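Local coordinates for FAD synthetase (Saccharomyces cerevisiae, PDB 2WSI), which catalyses the transfer of the adenylyl group of ATP to FMN, forming the coenzyme FAD and releasing diphosphate, at the flavin-adenine dinucleotide site. Sequence-based numbering; all coordinates share one arbitrary frame.

The flavin-adenine dinucleotide site. Residues 59-61, 66, 105-107, 144, 148, 161, 163-165, 168, 181-182, 185, 188, 190, 300. With FAD (flavin-adenine dinucleotide), chain B.
Trp185 turns CG anti to its carbonyl carbon (chi1 -82°), which lays the indole flat over one face of the isoalloxazine, and Arg190, bent at chi3 (-85°), brings its guanidinium under the other. The indole six-membered ring lies almost parallel to the central flavin ring and stacks on it, while its five-membered ring covers the pyrimidine end. Opposite, Arg190 NH1 sits over the pyrimidine face as a cation-pi partner. An alanine in place of Trp185 would remove the indole, so the flavin would probably lose its stacking partner and be held less firmly against Arg190. At the rim, Asp182 takes flavin N3 on the anti lone pair of OD2 (2.6 Å), and its backbone N donates to O4 (2.8 Å); nearby Arg190 may stabilise a charged carboxylate. At the dimethylbenzene end, methyl C7M rests on the Phe148 face, with Ile163 CD1 packed 3.5 Å from C7. Adenine is read by backbone: Ile107 N donates to N1A (2.9 Å), and Ile107 O receives N6A in its carbonyl plane. Met144, bent at chi2 and chi3, lays CE over the imidazole ring, opposite Asn61 CB over the six-membered ring. The ribose 2'-hydroxyl O2B meets Ser59 O and Gly164 N (3.0 Å), and poorly ordered Arg300 bridges to phosphate oxygen O1P. This product site of the PAPS reductase-like domain lies along the ends of strands 56-59, 102-106 and 160-162, with helix 144-154 contributing Met144 and Phe148.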
# COMPACT_ATOMS: atom_id res chain seq x y z
N SER A 59 -7.70 -1.40 5.81
CA SER A 59 -6.72 -2.36 6.37
C SER A 59 -5.32 -2.02 5.86
O SER A 59 -5.03 -2.08 4.67
CB SER A 59 -7.08 -3.84 6.11
OG SER A 59 -7.17 -4.13 4.73
N TYR A 60 -4.46 -1.68 6.80
CA TYR A 60 -3.14 -1.17 6.46
C TYR A 60 -2.08 -1.97 7.23
O TYR A 60 -2.18 -2.12 8.45
CB TYR A 60 -3.07 0.29 6.87
CG TYR A 60 -1.76 0.97 6.56
CD1 TYR A 60 -1.32 1.11 5.25
CD2 TYR A 60 -0.96 1.51 7.58
CE1 TYR A 60 -0.13 1.74 4.95
CE2 TYR A 60 0.22 2.14 7.30
CZ TYR A 60 0.64 2.25 5.97
OH TYR A 60 1.81 2.88 5.61
N ASN A 61 -1.05 -2.43 6.53
CA ASN A 61 0.04 -3.18 7.17
C ASN A 61 1.41 -2.62 6.78
O ASN A 61 2.44 -3.24 7.05
CB ASN A 61 -0.02 -4.68 6.82
CG ASN A 61 0.17 -4.93 5.33
OD1 ASN A 61 0.38 -4.01 4.54
ND2 ASN A 61 0.09 -6.20 4.93
N CYS A 66 -0.53 -1.84 0.15
CA CYS A 66 -1.56 -1.05 0.82
C CYS A 66 -1.13 0.40 1.01
O CYS A 66 -1.99 1.29 1.08
CB CYS A 66 -2.05 -1.69 2.12
SG CYS A 66 -0.80 -1.92 3.18
N VAL A 105 -7.16 -0.24 10.31
CA VAL A 105 -6.99 -1.43 11.12
C VAL A 105 -5.69 -2.11 10.74
O VAL A 105 -5.44 -2.31 9.56
CB VAL A 105 -8.16 -2.43 10.94
CG1 VAL A 105 -8.54 -2.57 9.49
CG2 VAL A 105 -7.78 -3.81 11.51
N PHE A 106 -4.87 -2.44 11.75
CA PHE A 106 -3.60 -3.12 11.54
C PHE A 106 -3.60 -4.35 12.42
O PHE A 106 -3.76 -4.25 13.64
CB PHE A 106 -2.42 -2.24 11.95
CG PHE A 106 -1.08 -2.96 11.91
CD1 PHE A 106 -0.75 -3.81 10.86
CD2 PHE A 106 -0.15 -2.78 12.93
CE1 PHE A 106 0.47 -4.46 10.81
CE2 PHE A 106 1.09 -3.44 12.90
CZ PHE A 106 1.39 -4.28 11.84
N ILE A 107 -3.43 -5.52 11.82
CA ILE A 107 -3.33 -6.72 12.64
C ILE A 107 -1.87 -6.97 12.94
O ILE A 107 -1.08 -7.28 12.04
CB ILE A 107 -4.00 -7.94 11.99
CG1 ILE A 107 -5.45 -7.61 11.60
CG2 ILE A 107 -3.96 -9.13 12.96
CD1 ILE A 107 -6.33 -7.08 12.78
N MET A 144 -6.10 -14.59 10.39
CA MET A 144 -6.59 -13.26 10.05
C MET A 144 -8.12 -13.18 10.12
O MET A 144 -8.65 -12.19 10.59
CB MET A 144 -6.04 -12.82 8.70
CG MET A 144 -4.58 -12.37 8.80
SD MET A 144 -4.43 -10.59 9.13
CE MET A 144 -4.47 -10.01 7.47
N PHE A 148 -10.13 -10.33 12.39
CA PHE A 148 -11.15 -9.41 11.90
C PHE A 148 -12.50 -9.68 12.55
O PHE A 148 -13.29 -8.76 12.74
CB PHE A 148 -11.23 -9.40 10.37
CG PHE A 148 -10.20 -8.50 9.75
CD1 PHE A 148 -8.92 -8.98 9.47
CD2 PHE A 148 -10.48 -7.16 9.50
CE1 PHE A 148 -7.94 -8.14 8.95
CE2 PHE A 148 -9.50 -6.31 8.97
CZ PHE A 148 -8.23 -6.81 8.69
N ILE A 161 -14.31 -2.97 4.37
CA ILE A 161 -12.90 -2.83 4.66
C ILE A 161 -12.10 -2.76 3.35
O ILE A 161 -12.30 -3.58 2.48
CB ILE A 161 -12.42 -4.00 5.49
CG1 ILE A 161 -13.34 -4.08 6.72
CG2 ILE A 161 -10.94 -3.81 5.87
CD1 ILE A 161 -12.73 -4.65 7.95
N ILE A 163 -8.82 -3.19 1.17
CA ILE A 163 -7.80 -4.25 1.21
C ILE A 163 -6.91 -4.06 -0.02
O ILE A 163 -7.43 -4.01 -1.13
CB ILE A 163 -8.47 -5.62 1.05
CG1 ILE A 163 -9.50 -5.82 2.18
CG2 ILE A 163 -7.43 -6.73 1.00
CD1 ILE A 163 -10.39 -7.06 1.99
N GLY A 164 -5.59 -3.98 0.18
CA GLY A 164 -4.68 -3.68 -0.92
C GLY A 164 -4.24 -4.93 -1.69
O GLY A 164 -3.12 -4.99 -2.21
N ILE A 165 -5.12 -5.91 -1.78
CA ILE A 165 -4.80 -7.17 -2.43
C ILE A 165 -4.66 -6.97 -3.94
O ILE A 165 -5.32 -6.16 -4.53
CB ILE A 165 -5.90 -8.21 -2.12
CG1 ILE A 165 -5.51 -9.62 -2.60
CG2 ILE A 165 -7.21 -7.75 -2.72
CD1 ILE A 165 -6.34 -10.73 -1.90
N THR A 168 -0.61 -11.53 -7.48
CA THR A 168 0.83 -11.64 -7.32
C THR A 168 1.33 -13.04 -7.60
O THR A 168 2.46 -13.38 -7.26
CB THR A 168 1.28 -11.16 -5.93
OG1 THR A 168 0.77 -12.06 -4.93
CG2 THR A 168 0.74 -9.78 -5.69
N THR A 181 -17.42 -10.99 1.82
CA THR A 181 -16.49 -11.98 2.35
C THR A 181 -17.10 -13.34 2.17
O THR A 181 -18.30 -13.44 1.95
CB THR A 181 -16.22 -11.79 3.82
OG1 THR A 181 -17.49 -11.66 4.49
CG2 THR A 181 -15.33 -10.53 4.05
N ASP A 182 -16.28 -14.39 2.26
CA ASP A 182 -16.76 -15.77 2.17
C ASP A 182 -17.31 -16.17 3.54
O ASP A 182 -17.24 -15.39 4.49
CB ASP A 182 -15.66 -16.74 1.70
CG ASP A 182 -15.13 -16.42 0.31
OD1 ASP A 182 -15.88 -16.54 -0.68
OD2 ASP A 182 -13.94 -16.07 0.18
N TRP A 185 -15.41 -16.17 6.77
CA TRP A 185 -15.09 -14.87 7.37
C TRP A 185 -16.33 -14.21 7.98
O TRP A 185 -17.45 -14.59 7.69
CB TRP A 185 -14.49 -13.97 6.30
CG TRP A 185 -13.06 -14.21 6.08
CD1 TRP A 185 -12.47 -15.33 5.54
CD2 TRP A 185 -11.98 -13.31 6.40
NE1 TRP A 185 -11.10 -15.17 5.51
CE2 TRP A 185 -10.78 -13.95 6.03
CE3 TRP A 185 -11.93 -12.03 6.96
CZ2 TRP A 185 -9.53 -13.35 6.20
CZ3 TRP A 185 -10.68 -11.43 7.13
CH2 TRP A 185 -9.50 -12.09 6.76
N PHE A 188 -18.64 -8.65 6.00
CA PHE A 188 -18.48 -7.24 5.64
C PHE A 188 -18.13 -7.21 4.16
O PHE A 188 -17.90 -8.26 3.56
CB PHE A 188 -17.39 -6.53 6.46
CG PHE A 188 -16.03 -7.19 6.41
CD1 PHE A 188 -15.15 -6.94 5.38
CD2 PHE A 188 -15.61 -8.03 7.45
CE1 PHE A 188 -13.89 -7.54 5.34
CE2 PHE A 188 -14.36 -8.63 7.43
CZ PHE A 188 -13.48 -8.38 6.38
N ARG A 190 -15.75 -6.55 1.11
CA ARG A 190 -14.35 -6.35 0.73
C ARG A 190 -14.29 -5.31 -0.40
O ARG A 190 -15.00 -5.42 -1.41
CB ARG A 190 -13.72 -7.66 0.26
CG ARG A 190 -13.70 -8.73 1.32
CD ARG A 190 -12.97 -10.00 0.81
NE ARG A 190 -13.88 -10.86 0.06
CZ ARG A 190 -13.52 -12.00 -0.53
NH1 ARG A 190 -12.27 -12.42 -0.44
NH2 ARG A 190 -14.43 -12.73 -1.18
N ARG A 300 6.80 -13.28 -4.89
CA ARG A 300 6.71 -13.92 -3.59
C ARG A 300 7.82 -14.97 -3.39
O ARG A 300 7.70 -15.83 -2.54
CB ARG A 300 5.33 -14.58 -3.43
CG ARG A 300 4.19 -13.56 -3.40
CD ARG A 300 2.88 -14.25 -3.14
NE ARG A 300 2.85 -14.84 -1.81
CZ ARG A 300 2.34 -14.25 -0.73
NH1 ARG A 300 1.78 -13.05 -0.82
NH2 ARG A 300 2.37 -14.88 0.44
PA FAD B . -1.61 -10.11 2.05
O1A FAD B . -0.15 -10.23 2.41
O2A FAD B . -2.47 -10.90 3.00
O5B FAD B . -2.11 -8.58 1.92
C5B FAD B . -3.33 -8.32 1.23
C4B FAD B . -4.00 -7.10 1.87
O4B FAD B . -4.61 -7.47 3.07
C3B FAD B . -2.99 -6.03 2.22
O3B FAD B . -2.78 -5.14 1.15
C2B FAD B . -3.67 -5.34 3.39
O2B FAD B . -4.60 -4.39 2.94
C1B FAD B . -4.40 -6.48 4.06
N9A FAD B . -3.54 -7.02 5.12
C8A FAD B . -2.67 -8.09 5.05
N7A FAD B . -2.10 -8.26 6.27
C5A FAD B . -2.58 -7.29 7.10
C6A FAD B . -2.34 -6.98 8.42
N6A FAD B . -1.49 -7.69 9.18
N1A FAD B . -3.02 -5.94 8.97
C2A FAD B . -3.93 -5.19 8.25
N3A FAD B . -4.14 -5.48 6.92
C4A FAD B . -3.49 -6.54 6.38
N1 FAD B . -9.86 -14.71 2.03
C2 FAD B . -10.93 -15.50 1.66
O2 FAD B . -10.73 -16.59 1.13
N3 FAD B . -12.21 -15.07 1.88
C4 FAD B . -12.45 -13.85 2.48
O4 FAD B . -13.63 -13.52 2.63
C4X FAD B . -11.37 -13.04 2.85
N5 FAD B . -11.56 -11.80 3.45
C5X FAD B . -10.48 -11.01 3.81
C6 FAD B . -10.66 -9.77 4.41
C7 FAD B . -9.55 -9.01 4.79
C7M FAD B . -9.71 -7.67 5.45
C8 FAD B . -8.27 -9.49 4.55
C8M FAD B . -7.07 -8.68 4.92
C9 FAD B . -8.10 -10.72 3.94
C9A FAD B . -9.19 -11.49 3.58
N10 FAD B . -8.98 -12.72 2.99
C10 FAD B . -10.07 -13.48 2.61
C1' FAD B . -7.58 -13.20 2.72
C2' FAD B . -7.10 -12.71 1.34
O2' FAD B . -8.01 -13.00 0.30
C3' FAD B . -5.73 -13.25 0.96
O3' FAD B . -5.84 -14.63 0.66
C4' FAD B . -4.74 -13.05 2.09
O4' FAD B . -4.81 -11.72 2.56
C5' FAD B . -3.31 -13.31 1.59
O5' FAD B . -3.14 -12.71 0.32
P FAD B . -1.78 -11.95 -0.06
O1P FAD B . -0.61 -12.68 0.56
O2P FAD B . -1.69 -11.75 -1.56
O3P FAD B . -1.85 -10.47 0.52
O HOH W 1 -9.83 -10.92 0.18
O HOH W 2 0.69 -7.21 2.13
O HOH W 3 0.91 -10.78 -2.03